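Local coordinates for protein CalG4 (Micromonospora echinospora, PDB 3IA7) that has the two-domain GT-B fold, built from Rossmann-like halves, and carries calcium ions bound in the crystal, at residues V82-N87 / S163-L168; R92-A97 / R117-R122. All blocks are in the same frame, centred on the assembly; numbering follows the deposited sequence.

In the fold
Both contacts lie in the domain built round the seven-stranded parallel sheet, on the same side of the chain's centre, with their own centres about 14 Å apart. The long helix 75-98 serves both: contact 1 uses residues 82-87 and pairs them with helix 159-170, while contact 2 uses residues 92-97 and pairs them with helix 113-123. Along the chain the pieces come in the order 82-87, 92-97, 117-122, 163-168, so that contact 2 falls wholly between the two halves of contact 1. The contacts also touch directly, Leu-168 CG lying 3.7 Å from Leu-118 CD1. The three helices thus pack against one another within one domain, the apolar pairs complemented by a salt bridge in contact 2.

Contact 1 of 2, residues V82-N87 / S163-L168; sequences VYVREN and SVLVDL
Val-84 carries the contact from helix 75-98, offering one methyl to Val-164 and both to Leu-165. Val-84 and Val-164 pass each other in opposite directions, their CG1 methyls 3.8 Å apart. Leu-165 lies at a slant to Val-84 and sets its CD2 methyl against the fork, 3.9 Å from Val-84 CG2 and equally close to CG1. Its CB does not aim at the other helix; with chi1 -72° and an extended chi2, the longer leucine carries a methyl there. Val-84 is the buried valine, while Val-164 covers the outer margin with a compact apolar side chain; leucine reaches in from the flank, where it also packs on Ile-114, Val-178 and Trp-182.

One turn beyond Val-84, Asn-87 is held at both ends of its amide. Its ND2 gives an almost straight bond (177°) of 3.0 Å to Tyr-83 O, arriving above the carbonyl plane, while the backbone N of Asn-87 reaches the same oxygen from the opposite face. OD1 accepts from the backbone N of Ala-115. Contact 1 is apolar helix-helix packing, in which a helix from the long connection between strands 127-131 and 189-191 lies against helix 75-98 in the sheet domain of a GT-B-type protein.

Contact 2 of 2, residues R92-A97 / R117-R122; sequences RAAEEA and RLLAAR
Leu-119 lies across the aliphatic part of Glu-95, its CD2 methyl only 3.4 Å from Glu-95 CG, a tight fit. Both methyls also rest on Ala-94 CB, CD1 at 3.7 Å. Alanine suits this place because its single methyl lets the bulkier leucine come close to the helix.

Farther out, Glu-95 and Arg-122 cross at about a right angle and form a salt bridge. Arg-122 NH1 donates to the syn lone pair of Glu-95 OE1 over 2.9 Å, with an N-H...O angle of 147°. The carboxylate and guanidinium planes stand 81° apart, so the bridge rests on a single NH1 to OE1 hydrogen bond and is not a flat, two-pronged pairing. The other oxygen, Glu-95 OE2, bonds Tyr-172 OH, and the Tyr-172 ring takes a cation-pi contact from Arg-122; the tyrosine thus touches both charged partners and probably helps to position them.

The two helix segments run roughly parallel, 10.6 Å apart at an angle of 31°. Helix 75-98 leads into strand 105-109; strands 105-109 and 127-131 are adjacent and parallel in the sheet, with helix 113-123 as the beta-alpha-beta crossover between them.

Contact 1 of 2, residues V82-N87 / S163-L168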
ATOM      1  N   VAL A  82      27.009  20.224   2.860  1.00 17.30           N
ATOM      2  CA  VAL A  82      26.300  19.249   3.699  1.00 17.55           C
ATOM      3  C   VAL A  82      25.825  18.083   2.830  1.00 16.73           C
ATOM      4  O   VAL A  82      25.777  16.966   3.308  1.00 16.30           O
ATOM      5  CB  VAL A  82      25.121  19.844   4.584  1.00 18.40           C
ATOM      6  CG1 VAL A  82      23.948  20.310   3.758  1.00 19.43           C
ATOM      7  CG2 VAL A  82      24.632  18.783   5.560  1.00 18.50           C
ATOM      8  N   TYR A  83      25.489  18.363   1.578  1.00 16.72           N
ATOM      9  CA  TYR A  83      25.076  17.324   0.610  1.00 16.57           C
ATOM     10  C   TYR A  83      26.229  16.322   0.422  1.00 15.86           C
ATOM     11  O   TYR A  83      26.036  15.082   0.455  1.00 14.93           O
ATOM     12  CB  TYR A  83      24.712  17.993  -0.730  1.00 16.15           C
ATOM     13  CG  TYR A  83      24.403  17.017  -1.846  1.00 18.56           C
ATOM     14  CD1 TYR A  83      23.152  16.370  -1.908  1.00 17.68           C
ATOM     15  CD2 TYR A  83      25.362  16.706  -2.831  1.00 16.22           C
ATOM     16  CE1 TYR A  83      22.867  15.458  -2.947  1.00 18.81           C
ATOM     17  CE2 TYR A  83      25.083  15.800  -3.858  1.00 18.15           C
ATOM     18  CZ  TYR A  83      23.838  15.185  -3.901  1.00 15.47           C
ATOM     19  OH  TYR A  83      23.525  14.289  -4.896  1.00 18.39           O
ATOM     20  N   VAL A  84      27.420  16.873   0.188  1.00 14.50           N
ATOM     21  CA  VAL A  84      28.623  16.048   0.046  1.00 14.04           C
ATOM     22  C   VAL A  84      28.920  15.244   1.327  1.00 13.20           C
ATOM     23  O   VAL A  84      29.172  14.028   1.234  1.00 12.47           O
ATOM     24  CB  VAL A  84      29.852  16.857  -0.454  1.00 13.99           C
ATOM     25  CG1 VAL A  84      31.091  15.955  -0.505  1.00 13.85           C
ATOM     26  CG2 VAL A  84      29.568  17.434  -1.876  1.00 13.21           C
ATOM     27  N   ARG A  85      28.876  15.892   2.490  1.00 12.04           N
ATOM     28  CA  ARG A  85      29.090  15.194   3.757  1.00 13.47           C
ATOM     29  C   ARG A  85      28.096  14.058   3.968  1.00 12.94           C
ATOM     30  O   ARG A  85      28.476  12.991   4.453  1.00 12.41           O
ATOM     31  CB  ARG A  85      29.065  16.123   4.967  1.00 13.17           C
ATOM     32  CG  ARG A  85      30.242  17.115   5.052  1.00 15.82           C
ATOM     33  CD  ARG A  85      30.331  17.761   6.425  1.00 16.70           C
ATOM     34  NE  ARG A  85      29.127  18.508   6.788  1.00 20.34           N
ATOM     35  CZ  ARG A  85      28.912  19.789   6.486  1.00 23.10           C
ATOM     36  NH1 ARG A  85      29.827  20.483   5.812  1.00 22.72           N
ATOM     37  NH2 ARG A  85      27.779  20.378   6.865  1.00 25.25           N
ATOM     38  N   GLU A  86      26.838  14.281   3.610  1.00 12.03           N
ATOM     39  CA  GLU A  86      25.805  13.245   3.747  1.00 12.91           C
ATOM     40  C   GLU A  86      26.091  12.051   2.829  1.00 12.91           C
ATOM     41  O   GLU A  86      25.946  10.880   3.261  1.00 11.76           O
ATOM     42  CB  GLU A  86      24.411  13.831   3.384  1.00 14.16           C
ATOM     43  CG  GLU A  86      23.230  12.866   3.737  1.00 16.42           C
ATOM     44  CD  GLU A  86      22.921  12.793   5.227  1.00 18.81           C
ATOM     45  OE1 GLU A  86      23.776  13.149   6.065  1.00 20.25           O
ATOM     46  OE2 GLU A  86      21.800  12.349   5.565  1.00 16.11           O
ATOM     47  N   ASN A  87      26.483  12.333   1.573  1.00 11.41           N
ATOM     48  CA  ASN A  87      26.959  11.252   0.684  1.00 12.84           C
ATOM     49  C   ASN A  87      28.113  10.472   1.351  1.00 12.02           C
ATOM     50  O   ASN A  87      28.125   9.240   1.339  1.00 11.04           O
ATOM     51  CB  ASN A  87      27.420  11.831  -0.649  1.00 12.51           C
ATOM     52  CG  ASN A  87      26.275  11.925  -1.643  1.00 14.06           C
ATOM     53  OD1 ASN A  87      26.089  11.008  -2.421  1.00 13.69           O
ATOM     54  ND2 ASN A  87      25.448  12.991  -1.558  1.00 12.55           N
ATOM     55  N   SER A 163      36.847  21.336  -4.861  1.00 15.86           N
ATOM     56  CA  SER A 163      38.110  20.851  -4.313  1.00 16.25           C
ATOM     57  C   SER A 163      37.861  19.574  -3.499  1.00 15.50           C
ATOM     58  O   SER A 163      38.624  18.604  -3.601  1.00 14.31           O
ATOM     59  CB  SER A 163      38.822  21.929  -3.478  1.00 17.62           C
ATOM     60  OG  SER A 163      38.003  22.343  -2.396  1.00 22.08           O
ATOM     61  N   VAL A 164      36.771  19.566  -2.736  1.00 15.25           N
ATOM     62  CA  VAL A 164      36.430  18.408  -1.924  1.00 15.63           C
ATOM     63  C   VAL A 164      36.146  17.235  -2.839  1.00 14.42           C
ATOM     64  O   VAL A 164      36.538  16.125  -2.570  1.00 14.15           O
ATOM     65  CB  VAL A 164      35.197  18.657  -1.003  1.00 16.16           C
ATOM     66  CG1 VAL A 164      34.673  17.317  -0.449  1.00 18.57           C
ATOM     67  CG2 VAL A 164      35.596  19.598   0.145  1.00 18.48           C
ATOM     68  N   LEU A 165      35.406  17.482  -3.902  1.00 13.09           N
ATOM     69  CA  LEU A 165      35.022  16.421  -4.809  1.00 13.83           C
ATOM     70  C   LEU A 165      36.148  15.842  -5.661  1.00 12.72           C
ATOM     71  O   LEU A 165      36.216  14.608  -5.839  1.00 12.41           O
ATOM     72  CB  LEU A 165      33.786  16.840  -5.662  1.00 12.95           C
ATOM     73  CG  LEU A 165      32.440  16.899  -4.896  1.00 13.63           C
ATOM     74  CD1 LEU A 165      31.381  17.377  -5.814  1.00 15.21           C
ATOM     75  CD2 LEU A 165      31.956  15.560  -4.257  1.00 14.91           C
ATOM     76  N   VAL A 166      37.046  16.704  -6.173  1.00 13.07           N
ATOM     77  CA  VAL A 166      38.204  16.195  -6.876  1.00 13.00           C
ATOM     78  C   VAL A 166      39.003  15.230  -5.972  1.00 12.98           C
ATOM     79  O   VAL A 166      39.435  14.173  -6.424  1.00 13.15           O
ATOM     80  CB  VAL A 166      39.155  17.335  -7.381  1.00 13.04           C
ATOM     81  CG1 VAL A 166      40.497  16.773  -7.882  1.00 14.69           C
ATOM     82  CG2 VAL A 166      38.464  18.114  -8.488  1.00 12.60           C
ATOM     83  N   ASP A 167      39.217  15.637  -4.730  1.00 12.99           N
ATOM     84  CA  ASP A 167      39.998  14.865  -3.773  1.00 13.55           C
ATOM     85  C   ASP A 167      39.330  13.511  -3.510  1.00 12.46           C
ATOM     86  O   ASP A 167      39.981  12.452  -3.573  1.00 11.40           O
ATOM     87  CB  ASP A 167      40.144  15.645  -2.460  1.00 13.71           C
ATOM     88  CG  ASP A 167      41.146  14.990  -1.513  1.00 16.79           C
ATOM     89  OD1 ASP A 167      42.364  15.059  -1.758  1.00 20.83           O
ATOM     90  OD2 ASP A 167      40.695  14.370  -0.556  1.00 20.23           O
ATOM     91  N   LEU A 168      38.022  13.555  -3.253  1.00 11.62           N
ATOM     92  CA  LEU A 168      37.241  12.337  -2.929  1.00 11.85           C
ATOM     93  C   LEU A 168      37.258  11.361  -4.116  1.00 11.03           C
ATOM     94  O   LEU A 168      37.537  10.179  -3.962  1.00  9.91           O
ATOM     95  CB  LEU A 168      35.780  12.717  -2.552  1.00 12.13           C
ATOM     96  CG  LEU A 168      34.811  11.539  -2.318  1.00 12.51           C
ATOM     97  CD1 LEU A 168      35.345  10.672  -1.111  1.00 15.15           C
ATOM     98  CD2 LEU A 168      33.373  11.968  -2.067  1.00 13.39           C
TER

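Contact 2 of 2, residues R92-A97 / R117-R122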
ATOM      1  N   ARG A  92      30.870   5.869   3.923  1.00 11.74           N
ATOM      2  CA  ARG A  92      31.684   5.296   5.003  1.00 11.77           C
ATOM      3  C   ARG A  92      30.928   4.187   5.740  1.00 12.44           C
ATOM      4  O   ARG A  92      31.551   3.193   6.123  1.00 12.47           O
ATOM      5  CB  ARG A  92      32.135   6.359   6.028  1.00 11.71           C
ATOM      6  CG  ARG A  92      33.175   7.378   5.421  1.00 10.15           C
ATOM      7  CD  ARG A  92      33.559   8.445   6.418  1.00 12.45           C
ATOM      8  NE  ARG A  92      34.433   9.433   5.789  1.00 11.18           N
ATOM      9  CZ  ARG A  92      34.862  10.536   6.392  1.00 12.19           C
ATOM     10  NH1 ARG A  92      34.487  10.825   7.646  1.00 16.09           N
ATOM     11  NH2 ARG A  92      35.659  11.349   5.715  1.00 14.11           N
ATOM     12  N   ALA A  93      29.621   4.386   6.028  1.00 12.37           N
ATOM     13  CA  ALA A  93      28.854   3.383   6.804  1.00 13.40           C
ATOM     14  C   ALA A  93      28.781   2.068   6.044  1.00 13.09           C
ATOM     15  O   ALA A  93      28.905   1.018   6.640  1.00 14.00           O
ATOM     16  CB  ALA A  93      27.430   3.836   7.048  1.00 12.91           C
ATOM     17  N   ALA A  94      28.500   2.146   4.749  1.00 11.88           N
ATOM     18  CA  ALA A  94      28.360   0.957   3.889  1.00 12.28           C
ATOM     19  C   ALA A  94      29.703   0.214   3.784  1.00 11.55           C
ATOM     20  O   ALA A  94      29.742  -1.008   3.921  1.00 11.88           O
ATOM     21  CB  ALA A  94      27.919   1.356   2.526  1.00 12.27           C
ATOM     22  N   GLU A  95      30.790   0.959   3.585  1.00 11.16           N
ATOM     23  CA  GLU A  95      32.133   0.321   3.510  1.00 13.11           C
ATOM     24  C   GLU A  95      32.551  -0.350   4.818  1.00 14.46           C
ATOM     25  O   GLU A  95      33.033  -1.490   4.820  1.00 12.49           O
ATOM     26  CB  GLU A  95      33.159   1.332   3.075  1.00 13.45           C
ATOM     27  CG  GLU A  95      32.922   1.768   1.602  1.00 15.20           C
ATOM     28  CD  GLU A  95      34.116   2.511   1.025  1.00 19.57           C
ATOM     29  OE1 GLU A  95      35.240   2.268   1.458  1.00 19.51           O
ATOM     30  OE2 GLU A  95      33.973   3.288   0.079  1.00 18.48           O
ATOM     31  N   GLU A  96      32.316   0.337   5.931  1.00 15.52           N
ATOM     32  CA  GLU A  96      32.642  -0.202   7.245  1.00 16.47           C
ATOM     33  C   GLU A  96      31.825  -1.486   7.495  1.00 16.24           C
ATOM     34  O   GLU A  96      32.379  -2.500   7.924  1.00 16.47           O
ATOM     35  CB  GLU A  96      32.391   0.861   8.336  1.00 18.22           C
ATOM     36  CG  GLU A  96      32.797   0.461   9.779  1.00 21.74           C
ATOM     37  CD  GLU A  96      31.951  -0.666  10.337  0.50 28.87           C
ATOM     38  OE1 GLU A  96      30.696  -0.592  10.326  0.50 29.91           O
ATOM     39  OE2 GLU A  96      32.550  -1.672  10.806  0.50 36.48           O
ATOM     40  N   ALA A  97      30.527  -1.445   7.211  1.00 14.90           N
ATOM     41  CA  ALA A  97      29.633  -2.575   7.445  1.00 16.40           C
ATOM     42  C   ALA A  97      29.857  -3.794   6.546  1.00 16.42           C
ATOM     43  O   ALA A  97      29.764  -4.921   7.020  1.00 15.97           O
ATOM     44  CB  ALA A  97      28.177  -2.164   7.376  1.00 15.33           C
ATOM     45  N   ARG A 117      27.792   5.450  -6.522  1.00 10.32           N
ATOM     46  CA  ARG A 117      28.725   5.214  -7.621  1.00 10.83           C
ATOM     47  C   ARG A 117      30.163   4.938  -7.111  1.00 11.12           C
ATOM     48  O   ARG A 117      30.874   4.125  -7.685  1.00 10.55           O
ATOM     49  CB  ARG A 117      28.708   6.393  -8.591  1.00 11.30           C
ATOM     50  CG  ARG A 117      27.357   6.552  -9.299  1.00 11.80           C
ATOM     51  CD  ARG A 117      27.478   7.579 -10.410  1.00 13.27           C
ATOM     52  NE  ARG A 117      28.448   7.120 -11.402  1.00 13.34           N
ATOM     53  CZ  ARG A 117      29.151   7.923 -12.187  1.00 15.33           C
ATOM     54  NH1 ARG A 117      28.957   9.231 -12.158  1.00 13.08           N
ATOM     55  NH2 ARG A 117      30.036   7.400 -13.014  1.00 14.44           N
ATOM     56  N   LEU A 118      30.562   5.595  -6.023  1.00 11.01           N
ATOM     57  CA  LEU A 118      31.892   5.307  -5.428  1.00 11.83           C
ATOM     58  C   LEU A 118      31.982   3.878  -4.794  1.00 12.01           C
ATOM     59  O   LEU A 118      32.994   3.217  -4.900  1.00 11.98           O
ATOM     60  CB  LEU A 118      32.316   6.432  -4.461  1.00 11.80           C
ATOM     61  CG  LEU A 118      32.530   7.815  -5.191  1.00 11.87           C
ATOM     62  CD1 LEU A 118      32.974   8.842  -4.106  1.00 11.26           C
ATOM     63  CD2 LEU A 118      33.590   7.709  -6.335  1.00 12.36           C
ATOM     64  N   LEU A 119      30.911   3.434  -4.141  1.00 12.00           N
ATOM     65  CA  LEU A 119      30.807   2.071  -3.576  1.00 13.13           C
ATOM     66  C   LEU A 119      30.954   1.085  -4.693  1.00 12.10           C
ATOM     67  O   LEU A 119      31.753   0.128  -4.604  1.00 13.40           O
ATOM     68  CB  LEU A 119      29.439   1.898  -2.885  1.00 12.55           C
ATOM     69  CG  LEU A 119      29.286   2.535  -1.492  1.00 10.93           C
ATOM     70  CD1 LEU A 119      27.824   2.277  -1.035  1.00 10.57           C
ATOM     71  CD2 LEU A 119      30.264   1.925  -0.452  1.00 10.67           C
ATOM     72  N   ALA A 120      30.229   1.341  -5.773  1.00 12.55           N
ATOM     73  CA  ALA A 120      30.266   0.488  -6.969  1.00 12.54           C
ATOM     74  C   ALA A 120      31.674   0.440  -7.595  1.00 12.82           C
ATOM     75  O   ALA A 120      32.126  -0.628  -7.992  1.00 13.25           O
ATOM     76  CB  ALA A 120      29.228   0.987  -8.008  1.00 12.45           C
ATOM     77  N   ALA A 121      32.354   1.577  -7.688  1.00 12.15           N
ATOM     78  CA  ALA A 121      33.728   1.595  -8.173  1.00 12.69           C
ATOM     79  C   ALA A 121      34.689   0.816  -7.260  1.00 12.53           C
ATOM     80  O   ALA A 121      35.430  -0.043  -7.729  1.00 13.98           O
ATOM     81  CB  ALA A 121      34.204   3.051  -8.351  1.00 11.84           C
ATOM     82  N   ARG A 122      34.685   1.120  -5.972  1.00 12.50           N
ATOM     83  CA  ARG A 122      35.626   0.489  -5.041  1.00 14.04           C
ATOM     84  C   ARG A 122      35.358  -1.008  -4.931  1.00 14.22           C
ATOM     85  O   ARG A 122      36.285  -1.807  -4.953  1.00 12.47           O
ATOM     86  CB  ARG A 122      35.611   1.105  -3.637  1.00 12.19           C
ATOM     87  CG  ARG A 122      36.593   0.355  -2.645  1.00 13.26           C
ATOM     88  CD  ARG A 122      36.946   1.278  -1.480  1.00 14.17           C
ATOM     89  NE  ARG A 122      37.712   2.436  -1.926  1.00 15.01           N
ATOM     90  CZ  ARG A 122      37.907   3.526  -1.191  1.00 12.94           C
ATOM     91  NH1 ARG A 122      37.407   3.617   0.063  1.00 14.38           N
ATOM     92  NH2 ARG A 122      38.598   4.510  -1.712  1.00 11.53           N
TER